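Local coordinates for major capsid protein (Faustovirus, PDB 5J7O) that probably builds the outer shell of this large double-stranded DNA virus as a trimeric, double jelly-roll capsid protein, at residues Leu109-Leu122 with Gln165-Tyr177. Sequence-based numbering, arbitrary orientation.
Sequences LAATSASAGTVPAL and QTVAAAATNFVRY
Val119 is gripped through both backbone polar atoms by the type II turn Thr166-Ala169. Val119 N donates to Ala169 O at 2.8 Å, and Val119 O accepts from Ala168 N at 2.9 Å. Ala169 N closes the turn onto Thr166 O. Further along, Gly117 and Ala171 form an antiparallel hydrogen-bonded pair. One bond, Gly117 N to Ala171 O, is 2.9 Å long but bent (135° at the hydrogen). The return bond is longer, and Ala171 N lies above the carbonyl plane of Gly117, off its lone pairs. Between these bonds, the CA of Thr118 makes a CA-H...O contact with Ala169 O. At the far end one water joins the segments, donating to Ala110 O and accepting from Tyr177 OH in the plane of the ring. Gln387 NE2 hydrogen-bonds both of these oxygens as well.

Packing centres on Val119, whose CB faces the other segment and lies 3.3 Å from Thr166 O. CG1 is anti to the backbone N (chi1 179°), which sets Val119 CG2 beside that N, where it meets Ala171 CB at 3.7 Å. Beyond it, Val167 CG2 touches Leu122 CG at 3.6 Å. Towards the water, Val175 CG1 packs against Ala114 CB, and Leu109 CD1 meets Tyr177 CE2 obliquely at 3.9 Å. Here the backbones stand farther apart, and side chains and water bridge them.

Asn173 OD1 accepts from Ala378 N and its ND2 donates to Ser381 O, in the loop before strand 389-401. Tyr157 of strand 149-158 packs on Val119, Pro120 and Leu122. In this double jelly-roll capsid protein, the pairing makes 116-118 an outer strand of a small antiparallel sheet, with 170-177 in the middle and 333-336 on its other side. The contact thus runs from the end of strand 99-109 to strand 149-158 of the seven-stranded sheet.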
loop_
_atom_site.group_PDB
_atom_site.type_symbol
_atom_site.label_atom_id
_atom_site.label_comp_id
_atom_site.label_asym_id
_atom_site.label_seq_id
_atom_site.Cartn_x
_atom_site.Cartn_y
_atom_site.Cartn_z
ATOM N N LEU B 109 -21.418 -8.182 -18.446
ATOM C CA LEU B 109 -22.648 -7.466 -18.134
ATOM C C LEU B 109 -22.734 -6.216 -18.998
ATOM O O LEU B 109 -21.775 -5.439 -19.070
ATOM C CB LEU B 109 -22.700 -7.105 -16.648
ATOM C CG LEU B 109 -22.490 -8.297 -15.711
ATOM C CD1 LEU B 109 -22.418 -7.852 -14.258
ATOM C CD2 LEU B 109 -23.590 -9.331 -15.903
ATOM N N ALA B 110 -23.881 -6.027 -19.645
ATOM C CA ALA B 110 -24.030 -4.960 -20.626
ATOM C C ALA B 110 -23.883 -3.589 -19.978
ATOM O O ALA B 110 -24.228 -3.386 -18.810
ATOM C CB ALA B 110 -25.389 -5.066 -21.320
ATOM N N ALA B 111 -23.348 -2.644 -20.752
ATOM C CA ALA B 111 -23.327 -1.253 -20.325
ATOM C C ALA B 111 -24.744 -0.792 -20.019
ATOM O O ALA B 111 -25.696 -1.154 -20.717
ATOM C CB ALA B 111 -22.698 -0.371 -21.405
ATOM N N THR B 112 -24.889 -0.002 -18.960
ATOM C CA THR B 112 -26.213 0.246 -18.413
ATOM C C THR B 112 -26.277 1.646 -17.818
ATOM O O THR B 112 -25.259 2.233 -17.443
ATOM C CB THR B 112 -26.572 -0.814 -17.363
ATOM O OG1 THR B 112 -27.954 -0.704 -17.007
ATOM C CG2 THR B 112 -25.711 -0.648 -16.122
ATOM N N SER B 113 -27.497 2.174 -17.747
ATOM C CA SER B 113 -27.740 3.499 -17.196
ATOM C C SER B 113 -29.124 3.519 -16.564
ATOM O O SER B 113 -29.947 2.628 -16.790
ATOM C CB SER B 113 -27.616 4.585 -18.269
ATOM O OG SER B 113 -28.656 4.482 -19.226
ATOM N N ALA B 114 -29.374 4.554 -15.769
ATOM C CA ALA B 114 -30.655 4.695 -15.098
ATOM C C ALA B 114 -31.692 5.307 -16.034
ATOM O O ALA B 114 -31.365 5.914 -17.059
ATOM C CB ALA B 114 -30.512 5.550 -13.840
ATOM N N SER B 115 -32.960 5.138 -15.671
ATOM C CA SER B 115 -34.044 5.698 -16.462
ATOM C C SER B 115 -34.242 7.173 -16.124
ATOM O O SER B 115 -33.774 7.673 -15.099
ATOM C CB SER B 115 -35.343 4.924 -16.232
ATOM O OG SER B 115 -35.826 5.107 -14.913
ATOM N N ALA B 116 -34.949 7.871 -17.009
ATOM C CA ALA B 116 -35.165 9.300 -16.828
ATOM C C ALA B 116 -36.154 9.558 -15.698
ATOM O O ALA B 116 -37.172 8.872 -15.570
ATOM C CB ALA B 116 -35.674 9.928 -18.125
ATOM N N GLY B 117 -35.848 10.560 -14.879
ATOM C CA GLY B 117 -36.675 10.943 -13.758
ATOM C C GLY B 117 -36.891 12.445 -13.724
ATOM O O GLY B 117 -36.841 13.129 -14.750
ATOM N N THR B 118 -37.132 12.955 -12.518
ATOM C CA THR B 118 -37.402 14.371 -12.325
ATOM C C THR B 118 -36.637 14.888 -11.116
ATOM O O THR B 118 -36.170 14.119 -10.271
ATOM C CB THR B 118 -38.900 14.653 -12.139
ATOM O OG1 THR B 118 -39.454 13.720 -11.203
ATOM C CG2 THR B 118 -39.636 14.542 -13.463
ATOM N N VAL B 119 -36.514 16.207 -11.047
ATOM C CA VAL B 119 -35.956 16.850 -9.855
ATOM C C VAL B 119 -37.007 16.824 -8.745
ATOM O O VAL B 119 -38.139 17.287 -8.963
ATOM C CB VAL B 119 -35.526 18.283 -10.171
ATOM C CG1 VAL B 119 -34.963 18.961 -8.933
ATOM C CG2 VAL B 119 -34.500 18.296 -11.299
ATOM N N PRO B 120 -36.692 16.296 -7.562
ATOM C CA PRO B 120 -37.718 16.177 -6.515
ATOM C C PRO B 120 -38.165 17.518 -5.955
ATOM O O PRO B 120 -37.628 18.570 -6.321
ATOM C CB PRO B 120 -37.020 15.330 -5.444
ATOM C CG PRO B 120 -35.568 15.611 -5.640
ATOM C CD PRO B 120 -35.382 15.784 -7.123
ATOM N N ALA B 121 -39.155 17.489 -5.067
ATOM C CA ALA B 121 -39.642 18.711 -4.448
ATOM C C ALA B 121 -38.606 19.272 -3.481
ATOM O O ALA B 121 -37.831 18.535 -2.865
ATOM C CB ALA B 121 -40.960 18.454 -3.715
ATOM N N LEU B 122 -38.600 20.596 -3.357
ATOM C CA LEU B 122 -37.669 21.272 -2.471
ATOM C C LEU B 122 -37.964 20.917 -1.014
ATOM O O LEU B 122 -39.080 20.518 -0.675
ATOM C CB LEU B 122 -37.757 22.782 -2.676
ATOM C CG LEU B 122 -37.198 23.301 -4.000
ATOM C CD1 LEU B 122 -37.875 24.600 -4.393
ATOM C CD2 LEU B 122 -35.689 23.486 -3.912
ATOM N N GLN B 165 -31.512 24.054 -10.972
ATOM C CA GLN B 165 -32.388 23.083 -11.613
ATOM C C GLN B 165 -33.811 23.271 -11.104
ATOM O O GLN B 165 -34.033 23.387 -9.895
ATOM C CB GLN B 165 -31.910 21.655 -11.339
ATOM C CG GLN B 165 -30.476 21.399 -11.767
ATOM C CD GLN B 165 -30.274 21.591 -13.256
ATOM O OE1 GLN B 165 -30.861 20.878 -14.071
ATOM N NE2 GLN B 165 -29.446 22.564 -13.621
ATOM N N THR B 166 -34.766 23.296 -12.029
ATOM C CA THR B 166 -36.162 23.511 -11.679
ATOM C C THR B 166 -36.775 22.234 -11.117
ATOM O O THR B 166 -36.487 21.129 -11.587
ATOM C CB THR B 166 -36.952 23.975 -12.905
ATOM O OG1 THR B 166 -36.283 25.088 -13.511
ATOM C CG2 THR B 166 -38.357 24.403 -12.512
ATOM N N VAL B 167 -37.613 22.394 -10.089
ATOM C CA VAL B 167 -38.355 21.265 -9.546
ATOM C C VAL B 167 -39.207 20.644 -10.643
ATOM O O VAL B 167 -39.799 21.347 -11.473
ATOM C CB VAL B 167 -39.212 21.717 -8.351
ATOM C CG1 VAL B 167 -40.290 20.689 -8.029
ATOM C CG2 VAL B 167 -38.332 21.956 -7.138
ATOM N N ALA B 168 -39.248 19.310 -10.664
ATOM C CA ALA B 168 -39.983 18.483 -11.617
ATOM C C ALA B 168 -39.421 18.564 -13.031
ATOM O O ALA B 168 -40.012 17.978 -13.947
ATOM C CB ALA B 168 -41.482 18.814 -11.657
ATOM N N ALA B 169 -38.316 19.271 -13.247
ATOM C CA ALA B 169 -37.626 19.197 -14.523
ATOM C C ALA B 169 -36.866 17.877 -14.620
ATOM O O ALA B 169 -36.781 17.108 -13.660
ATOM C CB ALA B 169 -36.679 20.384 -14.696
ATOM N N ALA B 170 -36.302 17.617 -15.796
ATOM C CA ALA B 170 -35.631 16.348 -16.037
ATOM C C ALA B 170 -34.408 16.188 -15.139
ATOM O O ALA B 170 -33.722 17.157 -14.800
ATOM C CB ALA B 170 -35.218 16.232 -17.504
ATOM N N ALA B 171 -34.142 14.942 -14.752
ATOM C CA ALA B 171 -32.992 14.585 -13.933
ATOM C C ALA B 171 -32.823 13.075 -13.977
ATOM O O ALA B 171 -33.810 12.338 -13.923
ATOM C CB ALA B 171 -33.160 15.059 -12.483
ATOM N N THR B 172 -31.576 12.624 -14.074
ATOM C CA THR B 172 -31.270 11.204 -14.166
ATOM C C THR B 172 -30.247 10.830 -13.104
ATOM O O THR B 172 -29.266 11.549 -12.891
ATOM C CB THR B 172 -30.733 10.837 -15.559
ATOM O OG1 THR B 172 -31.681 11.232 -16.557
ATOM C CG2 THR B 172 -30.494 9.337 -15.665
ATOM N N ASN B 173 -30.486 9.706 -12.437
ATOM C CA ASN B 173 -29.541 9.188 -11.464
ATOM C C ASN B 173 -28.368 8.508 -12.163
ATOM O O ASN B 173 -28.445 8.116 -13.330
ATOM C CB ASN B 173 -30.226 8.197 -10.524
ATOM C CG ASN B 173 -31.195 8.868 -9.568
ATOM O OD1 ASN B 173 -30.965 9.990 -9.118
ATOM N ND2 ASN B 173 -32.283 8.177 -9.246
ATOM N N PHE B 174 -27.269 8.376 -11.430
ATOM C CA PHE B 174 -26.133 7.596 -11.891
ATOM C C PHE B 174 -26.270 6.151 -11.418
ATOM O O PHE B 174 -27.123 5.817 -10.592
ATOM C CB PHE B 174 -24.817 8.203 -11.398
ATOM C CG PHE B 174 -24.400 9.448 -12.138
ATOM C CD1 PHE B 174 -25.200 9.989 -13.132
ATOM C CD2 PHE B 174 -23.197 10.069 -11.844
ATOM C CE1 PHE B 174 -24.812 11.131 -13.811
ATOM C CE2 PHE B 174 -22.803 11.209 -12.520
ATOM C CZ PHE B 174 -23.612 11.740 -13.506
ATOM N N VAL B 175 -25.418 5.285 -11.957
ATOM C CA VAL B 175 -25.418 3.877 -11.588
ATOM C C VAL B 175 -24.040 3.496 -11.077
ATOM O O VAL B 175 -23.017 4.070 -11.470
ATOM C CB VAL B 175 -25.839 2.963 -12.760
ATOM C CG1 VAL B 175 -27.327 3.114 -13.040
ATOM C CG2 VAL B 175 -25.029 3.280 -14.002
ATOM N N ARG B 176 -24.022 2.520 -10.176
ATOM C CA ARG B 176 -22.795 2.006 -9.599
ATOM C C ARG B 176 -22.972 0.518 -9.356
ATOM O O ARG B 176 -24.096 0.034 -9.194
ATOM C CB ARG B 176 -22.449 2.706 -8.282
ATOM C CG ARG B 176 -22.750 1.870 -7.052
ATOM C CD ARG B 176 -22.833 2.731 -5.808
ATOM N NE ARG B 176 -21.583 3.428 -5.513
ATOM C CZ ARG B 176 -21.495 4.514 -4.748
ATOM N NH1 ARG B 176 -22.586 5.044 -4.209
ATOM N NH2 ARG B 176 -20.317 5.078 -4.525
ATOM N N TYR B 177 -21.858 -0.202 -9.330
ATOM C CA TYR B 177 -21.854 -1.592 -8.903
ATOM C C TYR B 177 -21.516 -1.689 -7.421
ATOM O O TYR B 177 -20.816 -0.839 -6.862
ATOM C CB TYR B 177 -20.857 -2.416 -9.724
ATOM C CG TYR B 177 -21.398 -2.850 -11.066
ATOM C CD1 TYR B 177 -21.226 -2.060 -12.197
ATOM C CD2 TYR B 177 -22.095 -4.043 -11.200
ATOM C CE1 TYR B 177 -21.731 -2.451 -13.428
ATOM C CE2 TYR B 177 -22.603 -4.443 -12.425
ATOM C CZ TYR B 177 -22.417 -3.643 -13.534
ATOM O OH TYR B 177 -22.922 -4.041 -14.751
HETATM O O HOH W 1 -22.768 -2.182 -16.967
#